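Local coordinates for protein Poly(Beta-D-mannuronate) lyase (Pseudopedobacter saltans, PDB 7O79) that probably cleaves alginate-type poly(beta-D-mannuronate) chains by beta-elimination, as a beta-helical polysaccharide lyase of family PL6, at residues Y153-I164 and F192-A203; Y180-D188 and G234-I242. All coordinates share one frame; numbering follows the deposited sequence.

Contact 1 of 2, residues Y153-I164 and F192-A203; sequences YNTVQYCYFKDI and FFTIKNNLFERA
N198 reaches across to 153-164 and spans the break between two short runs of parallel strand. Its CB packs at the edge of the F161 ring, near the ring plane. CG stands anti to its own carbonyl carbon (chi1 -58°), which turns the amide toward the backbone of V156 to C159. OD1 then takes the C159 N-H on a lone pair, with N198 OD1 to C159 N at 2.8 Å. ND2 gives a nearly straight bond to the V156 carbonyl, with N198 ND2 to V156 O at 3.1 Å. That carbonyl also accepts from K196 N, so V156 O is gripped twice. Both ends of the amide are used, which fixes its rotation where the ladder of backbone bonds is interrupted.

On either side of N198 the strands run parallel, T155 beside T194 and F161 beside F200. Y153 and F192 form an offset stack at one end, with centroids 4.6 Å apart and planes at 6°. K196 NZ bonds to Q157 OE1 at 3.0 Å, from above the amide plane. Q157 NE2 bonds to Q130 OE1 on the preceding coil.

The pairing joins successive coils of a right-handed parallel beta-helix. N198 belongs to an asparagine ladder, since N223 bonds the backbone of 192-203 in turn. Strand 128-135 flanks 155-162, strand 219-226 flanks 194-201, and F175 of strand 175-177 packs against V156, F161, I195 and F200.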
loop_
_atom_site.group_PDB
_atom_site.type_symbol
_atom_site.label_atom_id
_atom_site.label_comp_id
_atom_site.label_asym_id
_atom_site.label_seq_id
_atom_site.Cartn_x
_atom_site.Cartn_y
_atom_site.Cartn_z
ATOM N N TYR A 153 -8.838 -8.122 -7.029
ATOM C CA TYR A 153 -8.392 -7.698 -8.369
ATOM C C TYR A 153 -8.624 -6.211 -8.634
ATOM O O TYR A 153 -8.908 -5.799 -9.757
ATOM C CB TYR A 153 -9.028 -8.543 -9.484
ATOM C CG TYR A 153 -8.541 -9.977 -9.471
ATOM C CD1 TYR A 153 -7.340 -10.318 -10.090
ATOM C CD2 TYR A 153 -9.274 -10.982 -8.859
ATOM C CE1 TYR A 153 -6.866 -11.629 -10.067
ATOM C CE2 TYR A 153 -8.822 -12.289 -8.841
ATOM C CZ TYR A 153 -7.630 -12.605 -9.444
ATOM O OH TYR A 153 -7.191 -13.901 -9.416
ATOM N N ASN A 154 -8.509 -5.390 -7.607
ATOM C CA ASN A 154 -8.541 -3.949 -7.784
ATOM C C ASN A 154 -7.133 -3.433 -8.065
ATOM O O ASN A 154 -6.139 -4.010 -7.616
ATOM C CB ASN A 154 -9.144 -3.283 -6.549
ATOM C CG ASN A 154 -10.574 -3.742 -6.287
ATOM O OD1 ASN A 154 -11.413 -3.703 -7.192
ATOM N ND2 ASN A 154 -10.865 -4.163 -5.045
ATOM N N THR A 155 -7.057 -2.363 -8.850
ATOM C CA THR A 155 -5.788 -1.856 -9.360
ATOM C C THR A 155 -5.772 -0.346 -9.182
ATOM O O THR A 155 -6.757 0.325 -9.502
ATOM C CB THR A 155 -5.604 -2.235 -10.847
ATOM O OG1 THR A 155 -5.472 -3.656 -10.959
ATOM C CG2 THR A 155 -4.339 -1.590 -11.440
ATOM N N VAL A 156 -4.667 0.179 -8.651
ATOM C CA VAL A 156 -4.438 1.611 -8.532
ATOM C C VAL A 156 -3.109 1.895 -9.231
ATOM O O VAL A 156 -2.069 1.374 -8.811
ATOM C CB VAL A 156 -4.384 2.062 -7.058
ATOM C CG1 VAL A 156 -3.943 3.532 -6.952
ATOM C CG2 VAL A 156 -5.714 1.792 -6.337
ATOM N N GLN A 157 -3.137 2.685 -10.309
ATOM C CA GLN A 157 -1.924 2.906 -11.084
ATOM C C GLN A 157 -1.855 4.338 -11.589
ATOM O O GLN A 157 -2.880 4.987 -11.797
ATOM C CB GLN A 157 -1.815 1.903 -12.253
ATOM C CG GLN A 157 -2.940 1.978 -13.254
ATOM C CD GLN A 157 -2.809 0.917 -14.337
ATOM O OE1 GLN A 157 -1.946 0.049 -14.263
ATOM N NE2 GLN A 157 -3.680 0.977 -15.343
ATOM N N TYR A 158 -0.621 4.824 -11.783
ATOM C CA TYR A 158 -0.377 6.166 -12.315
ATOM C C TYR A 158 -1.086 7.237 -11.508
ATOM O O TYR A 158 -1.522 8.259 -12.049
ATOM C CB TYR A 158 -0.766 6.285 -13.795
ATOM C CG TYR A 158 -0.253 5.169 -14.668
ATOM C CD1 TYR A 158 1.107 4.980 -14.843
ATOM C CD2 TYR A 158 -1.123 4.347 -15.366
ATOM C CE1 TYR A 158 1.587 3.966 -15.657
ATOM C CE2 TYR A 158 -0.653 3.335 -16.187
ATOM C CZ TYR A 158 0.696 3.150 -16.325
ATOM O OH TYR A 158 1.170 2.146 -17.144
ATOM N N CYS A 159 -1.186 7.027 -10.202
ATOM C CA CYS A 159 -1.713 8.059 -9.334
ATOM C C CYS A 159 -0.579 8.798 -8.629
ATOM O O CYS A 159 0.585 8.391 -8.639
ATOM C CB CYS A 159 -2.701 7.462 -8.325
ATOM S SG CYS A 159 -4.238 6.906 -9.114
ATOM N N TYR A 160 -0.950 9.911 -8.007
ATOM C CA TYR A 160 -0.004 10.821 -7.382
ATOM C C TYR A 160 -0.475 11.095 -5.958
ATOM O O TYR A 160 -1.588 11.599 -5.757
ATOM C CB TYR A 160 0.088 12.108 -8.209
ATOM C CG TYR A 160 1.153 13.096 -7.797
ATOM C CD1 TYR A 160 2.296 12.688 -7.117
ATOM C CD2 TYR A 160 1.019 14.449 -8.110
ATOM C CE1 TYR A 160 3.278 13.601 -6.764
ATOM C CE2 TYR A 160 1.993 15.372 -7.746
ATOM C CZ TYR A 160 3.117 14.941 -7.085
ATOM O OH TYR A 160 4.075 15.857 -6.734
ATOM N N PHE A 161 0.369 10.766 -4.971
ATOM C CA PHE A 161 0.055 10.977 -3.556
ATOM C C PHE A 161 1.096 11.925 -2.972
ATOM O O PHE A 161 2.269 11.561 -2.837
ATOM C CB PHE A 161 0.007 9.656 -2.783
ATOM C CG PHE A 161 -0.863 8.601 -3.427
ATOM C CD1 PHE A 161 -0.361 7.779 -4.424
ATOM C CD2 PHE A 161 -2.191 8.452 -3.038
ATOM C CE1 PHE A 161 -1.154 6.811 -5.026
ATOM C CE2 PHE A 161 -2.997 7.481 -3.630
ATOM C CZ PHE A 161 -2.479 6.666 -4.640
ATOM N N LYS A 162 0.660 13.127 -2.603
ATOM C CA LYS A 162 1.562 14.233 -2.332
ATOM C C LYS A 162 1.213 14.915 -1.015
ATOM O O LYS A 162 0.042 15.204 -0.758
ATOM C CB LYS A 162 1.500 15.263 -3.455
ATOM C CG LYS A 162 2.373 16.478 -3.214
ATOM C CD LYS A 162 2.219 17.494 -4.326
ATOM C CE LYS A 162 3.479 18.343 -4.487
ATOM N NZ LYS A 162 3.245 19.483 -5.424
ATOM N N ASP A 163 2.243 15.215 -0.219
ATOM C CA ASP A 163 2.120 16.040 0.989
ATOM C C ASP A 163 1.003 15.531 1.895
ATOM O O ASP A 163 0.005 16.211 2.154
ATOM C CB ASP A 163 1.885 17.517 0.652
ATOM C CG ASP A 163 2.989 18.125 -0.193
ATOM O OD1 ASP A 163 4.163 17.731 -0.054
ATOM O OD2 ASP A 163 2.679 19.033 -0.983
ATOM N N ILE A 164 1.179 14.305 2.364
ATOM C CA ILE A 164 0.252 13.755 3.345
ATOM C C ILE A 164 0.912 14.064 4.685
ATOM O O ILE A 164 1.916 13.422 5.038
ATOM C CB ILE A 164 0.015 12.251 3.124
ATOM C CG1 ILE A 164 -0.365 11.974 1.655
ATOM C CG2 ILE A 164 -1.049 11.733 4.102
ATOM C CD1 ILE A 164 -1.583 12.714 1.129
ATOM N N PHE A 192 -5.323 -9.912 -4.289
ATOM C CA PHE A 192 -4.896 -9.640 -5.662
ATOM C C PHE A 192 -4.995 -8.152 -5.991
ATOM O O PHE A 192 -5.467 -7.752 -7.062
ATOM C CB PHE A 192 -5.681 -10.481 -6.670
ATOM C CG PHE A 192 -5.615 -11.974 -6.419
ATOM C CD1 PHE A 192 -4.616 -12.741 -7.007
ATOM C CD2 PHE A 192 -6.589 -12.617 -5.663
ATOM C CE1 PHE A 192 -4.555 -14.107 -6.808
ATOM C CE2 PHE A 192 -6.545 -14.001 -5.471
ATOM C CZ PHE A 192 -5.530 -14.742 -6.033
ATOM N N PHE A 193 -4.553 -7.318 -5.056
ATOM C CA PHE A 193 -4.578 -5.867 -5.226
ATOM C C PHE A 193 -3.286 -5.419 -5.898
ATOM O O PHE A 193 -2.203 -5.902 -5.565
ATOM C CB PHE A 193 -4.741 -5.175 -3.870
ATOM C CG PHE A 193 -5.209 -3.743 -3.943
ATOM C CD1 PHE A 193 -4.326 -2.710 -4.260
ATOM C CD2 PHE A 193 -6.533 -3.424 -3.661
ATOM C CE1 PHE A 193 -4.766 -1.381 -4.307
ATOM C CE2 PHE A 193 -6.981 -2.111 -3.728
ATOM C CZ PHE A 193 -6.104 -1.086 -4.043
ATOM N N THR A 194 -3.401 -4.506 -6.848
ATOM C CA THR A 194 -2.238 -4.029 -7.589
ATOM C C THR A 194 -2.017 -2.557 -7.278
ATOM O O THR A 194 -2.912 -1.729 -7.505
ATOM C CB THR A 194 -2.416 -4.242 -9.091
ATOM O OG1 THR A 194 -2.373 -5.642 -9.375
ATOM C CG2 THR A 194 -1.299 -3.520 -9.874
ATOM N N ILE A 195 -0.832 -2.237 -6.761
ATOM C CA ILE A 195 -0.379 -0.866 -6.561
ATOM C C ILE A 195 0.783 -0.674 -7.527
ATOM O O ILE A 195 1.885 -1.173 -7.275
ATOM C CB ILE A 195 0.072 -0.619 -5.116
ATOM C CG1 ILE A 195 -1.065 -0.887 -4.109
ATOM C CG2 ILE A 195 0.643 0.795 -4.981
ATOM C CD1 ILE A 195 -0.575 -0.793 -2.624
ATOM N N LYS A 196 0.564 0.037 -8.634
ATOM C CA LYS A 196 1.520 -0.016 -9.736
ATOM C C LYS A 196 1.777 1.365 -10.318
ATOM O O LYS A 196 0.843 2.136 -10.533
ATOM C CB LYS A 196 1.023 -0.965 -10.833
ATOM C CG LYS A 196 1.922 -1.068 -12.091
ATOM C CD LYS A 196 1.222 -1.954 -13.141
ATOM C CE LYS A 196 1.690 -1.667 -14.576
ATOM N NZ LYS A 196 0.827 -0.600 -15.211
ATOM N N ASN A 197 3.059 1.672 -10.551
ATOM C CA ASN A 197 3.477 2.896 -11.241
ATOM C C ASN A 197 2.828 4.129 -10.631
ATOM O O ASN A 197 2.346 5.010 -11.340
ATOM C CB ASN A 197 3.179 2.842 -12.752
ATOM C CG ASN A 197 3.910 1.728 -13.461
ATOM O OD1 ASN A 197 5.013 1.353 -13.079
ATOM N ND2 ASN A 197 3.319 1.223 -14.533
ATOM N N ASN A 198 2.830 4.209 -9.298
ATOM C CA ASN A 198 2.387 5.423 -8.626
ATOM C C ASN A 198 3.590 6.211 -8.110
ATOM O O ASN A 198 4.672 5.658 -7.878
ATOM C CB ASN A 198 1.449 5.104 -7.458
ATOM C CG ASN A 198 0.240 4.318 -7.888
ATOM O OD1 ASN A 198 -0.661 4.849 -8.538
ATOM N ND2 ASN A 198 0.244 3.021 -7.586
ATOM N N LEU A 199 3.379 7.507 -7.915
ATOM C CA LEU A 199 4.372 8.417 -7.353
ATOM C C LEU A 199 3.936 8.870 -5.964
ATOM O O LEU A 199 2.846 9.428 -5.795
ATOM C CB LEU A 199 4.575 9.621 -8.265
ATOM C CG LEU A 199 5.566 10.685 -7.792
ATOM C CD1 LEU A 199 6.966 10.127 -7.599
ATOM C CD2 LEU A 199 5.617 11.842 -8.778
ATOM N N PHE A 200 4.808 8.725 -4.987
ATOM C CA PHE A 200 4.563 9.190 -3.648
ATOM C C PHE A 200 5.607 10.279 -3.335
ATOM O O PHE A 200 6.770 10.061 -3.522
ATOM C CB PHE A 200 4.714 8.087 -2.618
ATOM C CG PHE A 200 3.809 6.916 -2.807
ATOM C CD1 PHE A 200 4.064 5.962 -3.759
ATOM C CD2 PHE A 200 2.749 6.726 -1.976
ATOM C CE1 PHE A 200 3.242 4.878 -3.900
ATOM C CE2 PHE A 200 1.926 5.651 -2.121
ATOM C CZ PHE A 200 2.169 4.730 -3.080
ATOM N N GLU A 201 5.177 11.448 -2.912
ATOM C CA GLU A 201 6.096 12.491 -2.530
ATOM C C GLU A 201 5.689 13.091 -1.206
ATOM O O GLU A 201 4.689 13.728 -1.127
ATOM C CB GLU A 201 6.144 13.547 -3.593
ATOM C CG GLU A 201 7.185 14.612 -3.370
ATOM C CD GLU A 201 7.992 14.852 -4.601
ATOM O OE1 GLU A 201 7.567 14.412 -5.676
ATOM O OE2 GLU A 201 9.058 15.482 -4.497
ATOM N N ARG A 202 6.539 12.965 -0.216
ATOM C CA ARG A 202 6.234 13.398 1.135
ATOM C C ARG A 202 4.849 12.920 1.587
ATOM O O ARG A 202 4.126 13.631 2.209
ATOM C CB ARG A 202 6.435 14.901 1.297
ATOM C CG ARG A 202 7.899 15.253 1.313
ATOM C CD ARG A 202 8.217 16.621 0.764
ATOM N NE ARG A 202 9.583 17.000 1.106
ATOM C CZ ARG A 202 10.660 16.913 0.330
ATOM N NH1 ARG A 202 10.611 16.474 -0.900
ATOM N NH2 ARG A 202 11.810 17.294 0.810
ATOM N N ALA A 203 4.527 11.680 1.263
ATOM C CA ALA A 203 3.236 11.063 1.584
ATOM C C ALA A 203 3.283 10.400 2.957
ATOM O O ALA A 203 2.938 9.227 3.129
ATOM C CB ALA A 203 2.839 10.067 0.501
HETATM O O HOH W 1 -5.065 -6.176 -9.034
#

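Contact 2 of 2, residues Y180-D188 and G234-I242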
loop_
_atom_site.group_PDB
_atom_site.type_symbol
_atom_site.label_atom_id
_atom_site.label_comp_id
_atom_site.label_asym_id
_atom_site.label_seq_id
_atom_site.Cartn_x
_atom_site.Cartn_y
_atom_site.Cartn_z
ATOM N N TYR A 180 -8.230 -11.907 1.899
ATOM C CA TYR A 180 -7.768 -13.241 2.263
ATOM C C TYR A 180 -6.261 -13.234 2.456
ATOM O O TYR A 180 -5.519 -12.771 1.588
ATOM C CB TYR A 180 -8.158 -14.253 1.187
ATOM C CG TYR A 180 -7.684 -15.658 1.455
ATOM C CD1 TYR A 180 -6.379 -16.047 1.156
ATOM C CD2 TYR A 180 -8.536 -16.604 2.007
ATOM C CE1 TYR A 180 -5.932 -17.335 1.394
ATOM C CE2 TYR A 180 -8.099 -17.902 2.250
ATOM C CZ TYR A 180 -6.800 -18.256 1.949
ATOM O OH TYR A 180 -6.368 -19.539 2.189
ATOM N N GLY A 181 -5.817 -13.802 3.571
ATOM C CA GLY A 181 -4.444 -13.727 4.022
ATOM C C GLY A 181 -4.294 -12.898 5.267
ATOM O O GLY A 181 -3.232 -12.922 5.893
ATOM N N ARG A 182 -5.343 -12.174 5.644
ATOM C CA ARG A 182 -5.295 -11.345 6.844
ATOM C C ARG A 182 -4.938 -12.189 8.065
ATOM O O ARG A 182 -4.140 -11.777 8.907
ATOM C CB ARG A 182 -6.630 -10.633 7.064
ATOM C CG ARG A 182 -6.539 -9.421 7.977
ATOM C CD ARG A 182 -7.773 -8.540 7.858
ATOM N NE ARG A 182 -7.837 -7.542 8.922
ATOM C CZ ARG A 182 -8.859 -6.714 9.109
ATOM N NH1 ARG A 182 -9.909 -6.761 8.301
ATOM N NH2 ARG A 182 -8.831 -5.838 10.104
ATOM N N SER A 183 -5.537 -13.373 8.151
ATOM C CA SER A 183 -5.288 -14.289 9.260
ATOM C C SER A 183 -4.166 -15.265 8.950
ATOM O O SER A 183 -4.085 -16.338 9.561
ATOM C CB SER A 183 -6.568 -15.038 9.644
ATOM O OG SER A 183 -7.488 -14.126 10.219
ATOM N N GLU A 184 -3.338 -14.922 7.962
ATOM C CA GLU A 184 -2.028 -15.492 7.703
ATOM C C GLU A 184 -2.283 -16.774 6.920
ATOM O O GLU A 184 -1.434 -17.670 6.873
ATOM C CB GLU A 184 -1.255 -15.799 8.993
ATOM C CG GLU A 184 -0.932 -14.578 9.896
ATOM C CD GLU A 184 -0.385 -13.319 9.210
ATOM O OE1 GLU A 184 0.146 -13.368 8.083
ATOM O OE2 GLU A 184 -0.441 -12.259 9.878
ATOM N N GLU A 185 -3.471 -16.871 6.327
ATOM C CA GLU A 185 -3.817 -18.022 5.505
ATOM C C GLU A 185 -2.797 -18.220 4.383
ATOM O O GLU A 185 -2.259 -17.262 3.820
ATOM C CB GLU A 185 -5.209 -17.847 4.906
ATOM C CG GLU A 185 -6.335 -17.737 5.933
ATOM C CD GLU A 185 -6.681 -16.300 6.262
ATOM O OE1 GLU A 185 -5.766 -15.436 6.276
ATOM O OE2 GLU A 185 -7.881 -16.030 6.486
ATOM N N THR A 186 -2.540 -19.483 4.048
ATOM C CA THR A 186 -1.568 -19.821 3.017
ATOM C C THR A 186 -2.200 -20.542 1.832
ATOM O O THR A 186 -1.490 -21.185 1.064
ATOM C CB THR A 186 -0.436 -20.668 3.602
ATOM O OG1 THR A 186 -0.963 -21.923 4.046
ATOM C CG2 THR A 186 0.215 -19.958 4.778
ATOM N N GLY A 187 -3.522 -20.444 1.660
ATOM C CA GLY A 187 -4.170 -20.988 0.483
ATOM C C GLY A 187 -3.902 -20.131 -0.748
ATOM O O GLY A 187 -3.241 -19.095 -0.683
ATOM N N ASP A 188 -4.446 -20.585 -1.889
ATOM C CA ASP A 188 -4.232 -19.938 -3.192
ATOM C C ASP A 188 -4.818 -18.536 -3.284
ATOM O O ASP A 188 -4.422 -17.762 -4.167
ATOM C CB ASP A 188 -4.876 -20.772 -4.299
ATOM C CG ASP A 188 -4.002 -21.898 -4.765
ATOM O OD1 ASP A 188 -3.184 -22.392 -3.956
ATOM O OD2 ASP A 188 -4.141 -22.293 -5.945
ATOM N N GLY A 234 4.832 -5.464 3.986
ATOM C CA GLY A 234 3.973 -6.631 4.114
ATOM C C GLY A 234 3.747 -6.952 5.586
ATOM O O GLY A 234 4.564 -7.623 6.216
ATOM N N ARG A 235 2.671 -6.432 6.170
ATOM C CA ARG A 235 2.425 -6.626 7.604
ATOM C C ARG A 235 1.846 -8.004 7.909
ATOM O O ARG A 235 2.248 -8.650 8.885
ATOM C CB ARG A 235 1.477 -5.544 8.120
ATOM C CG ARG A 235 1.013 -5.747 9.564
ATOM C CD ARG A 235 2.165 -5.754 10.573
ATOM N NE ARG A 235 1.668 -5.964 11.927
ATOM C CZ ARG A 235 1.398 -7.152 12.466
ATOM N NH1 ARG A 235 1.641 -8.281 11.786
ATOM N NH2 ARG A 235 0.917 -7.214 13.712
ATOM N N SER A 236 0.874 -8.437 7.112
ATOM C CA SER A 236 0.223 -9.732 7.263
ATOM C C SER A 236 0.110 -10.366 5.888
ATOM O O SER A 236 0.307 -9.706 4.858
ATOM C CB SER A 236 -1.164 -9.600 7.916
ATOM O OG SER A 236 -1.013 -9.347 9.293
ATOM N N GLY A 237 -0.203 -11.662 5.870
ATOM C CA GLY A 237 -0.401 -12.354 4.612
ATOM C C GLY A 237 0.875 -12.898 4.009
ATOM O O GLY A 237 1.979 -12.796 4.562
ATOM N N ASN A 238 0.702 -13.500 2.832
ATOM C CA ASN A 238 1.703 -14.348 2.209
ATOM C C ASN A 238 1.677 -14.166 0.694
ATOM O O ASN A 238 0.699 -13.693 0.122
ATOM C CB ASN A 238 1.501 -15.835 2.583
ATOM C CG ASN A 238 1.452 -16.067 4.096
ATOM O OD1 ASN A 238 2.476 -15.958 4.773
ATOM N ND2 ASN A 238 0.270 -16.367 4.630
ATOM N N PHE A 239 2.780 -14.556 0.050
ATOM C CA PHE A 239 2.907 -14.512 -1.418
ATOM C C PHE A 239 2.612 -13.117 -1.982
ATOM O O PHE A 239 1.825 -12.943 -2.917
ATOM C CB PHE A 239 2.020 -15.576 -2.076
ATOM C CG PHE A 239 2.018 -16.889 -1.344
ATOM C CD1 PHE A 239 3.092 -17.756 -1.458
ATOM C CD2 PHE A 239 0.937 -17.271 -0.571
ATOM C CE1 PHE A 239 3.097 -18.964 -0.780
ATOM C CE2 PHE A 239 0.939 -18.473 0.099
ATOM C CZ PHE A 239 2.016 -19.321 -0.008
ATOM N N ASN A 240 3.261 -12.106 -1.416
ATOM C CA ASN A 240 3.152 -10.768 -1.972
ATOM C C ASN A 240 4.357 -10.462 -2.847
ATOM O O ASN A 240 5.423 -11.054 -2.690
ATOM C CB ASN A 240 2.998 -9.725 -0.869
ATOM C CG ASN A 240 1.606 -9.755 -0.262
ATOM O OD1 ASN A 240 0.603 -9.734 -0.994
ATOM N ND2 ASN A 240 1.531 -9.854 1.060
ATOM N N THR A 241 4.161 -9.552 -3.798
ATOM C CA THR A 241 5.192 -9.195 -4.768
ATOM C C THR A 241 5.508 -7.713 -4.643
ATOM O O THR A 241 4.614 -6.865 -4.751
ATOM C CB THR A 241 4.766 -9.541 -6.196
ATOM O OG1 THR A 241 4.618 -10.959 -6.323
ATOM C CG2 THR A 241 5.806 -9.060 -7.199
ATOM N N ILE A 242 6.779 -7.406 -4.403
ATOM C CA ILE A 242 7.257 -6.032 -4.279
ATOM C C ILE A 242 8.450 -5.937 -5.220
ATOM O O ILE A 242 9.530 -6.445 -4.911
ATOM C CB ILE A 242 7.634 -5.677 -2.834
ATOM C CG1 ILE A 242 6.412 -5.886 -1.932
ATOM C CG2 ILE A 242 8.065 -4.214 -2.730
ATOM C CD1 ILE A 242 6.682 -5.651 -0.473
HETATM O O HOH W 2 -3.863 -8.854 9.686
HETATM O O HOH W 3 2.122 -11.207 9.824
HETATM O O HOH W 4 2.454 -12.871 7.401
HETATM O O HOH W 5 2.340 -15.867 7.230
#
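E184 OE1 takes the backbone N-H of G237, with E184 OE1 to G237 N at 2.8 Å. The N-H comes from above the carboxylate plane, 35° out of it. Waters also surround this oxygen. One lies close to both E184 OE1 and G237 O, and another lies near N238 OD1 and, farther off, E184 OE1. The other carboxylate oxygen lies beside a serine, with E184 OE2 to S236 OG at 3.0 Å. A further water lies within bonding distance of both E184 OE2 and R235 O. The side chain reaches this place by a bend at chi2 (-45°), which lays the carboxylate alongside S236 and G237.

N238 answers from the other segment. Its ND2 donates to the carbonyl of E185, with N238 ND2 to E185 O at 2.8 Å. The acceptor lies in the amide plane, but the donor sits above the plane of the carbonyl. A weak bond runs from N238 ND2 to E184 O at 3.1 Å. N238 OD1 is taken by the backbone N of Q263, so both ends of the amide are engaged. T186 CG2 rests against the amide nitrogen, 3.6 Å from N238 ND2.

G181 opens a type I turn that E184 N closes by bonding to G181 O; the same oxygen meets G237 CA at 3.2 Å. F239 CE2 touches T186 O at 3.8 Å. R182 O joins S236 OG through a water.

The loop after strand 175-177 is held, mainly by polar bonds, on the end of strand 230-236 and on the turn leading to strand 241-248. A loop of one beta-helix coil is thus tied to a turn of a later coil. The G237 N-H and nearby waters would probably stabilise a negative charge on E184.

The centres of contact 1 and contact 2 lie about 20 Å apart in one beta-helix. Their segments alternate along the chain: 153-164, 180-188, 192-203, then 234-242. Contact 1 joins strands 155-162 and 194-201 of neighbouring coils. The 180-188 loop leaves after strand 175-177 and returns to strand 194-201, so it lies between the two halves of contact 1. It crosses to 234-242, which spans the end of strand 230-236 and the start of strand 241-248. Strand 241-248 follows 219-226 in the same parallel stacking as contact 1. Contact 1 thus builds the helix wall, while contact 2 ties a long loop to a later coil.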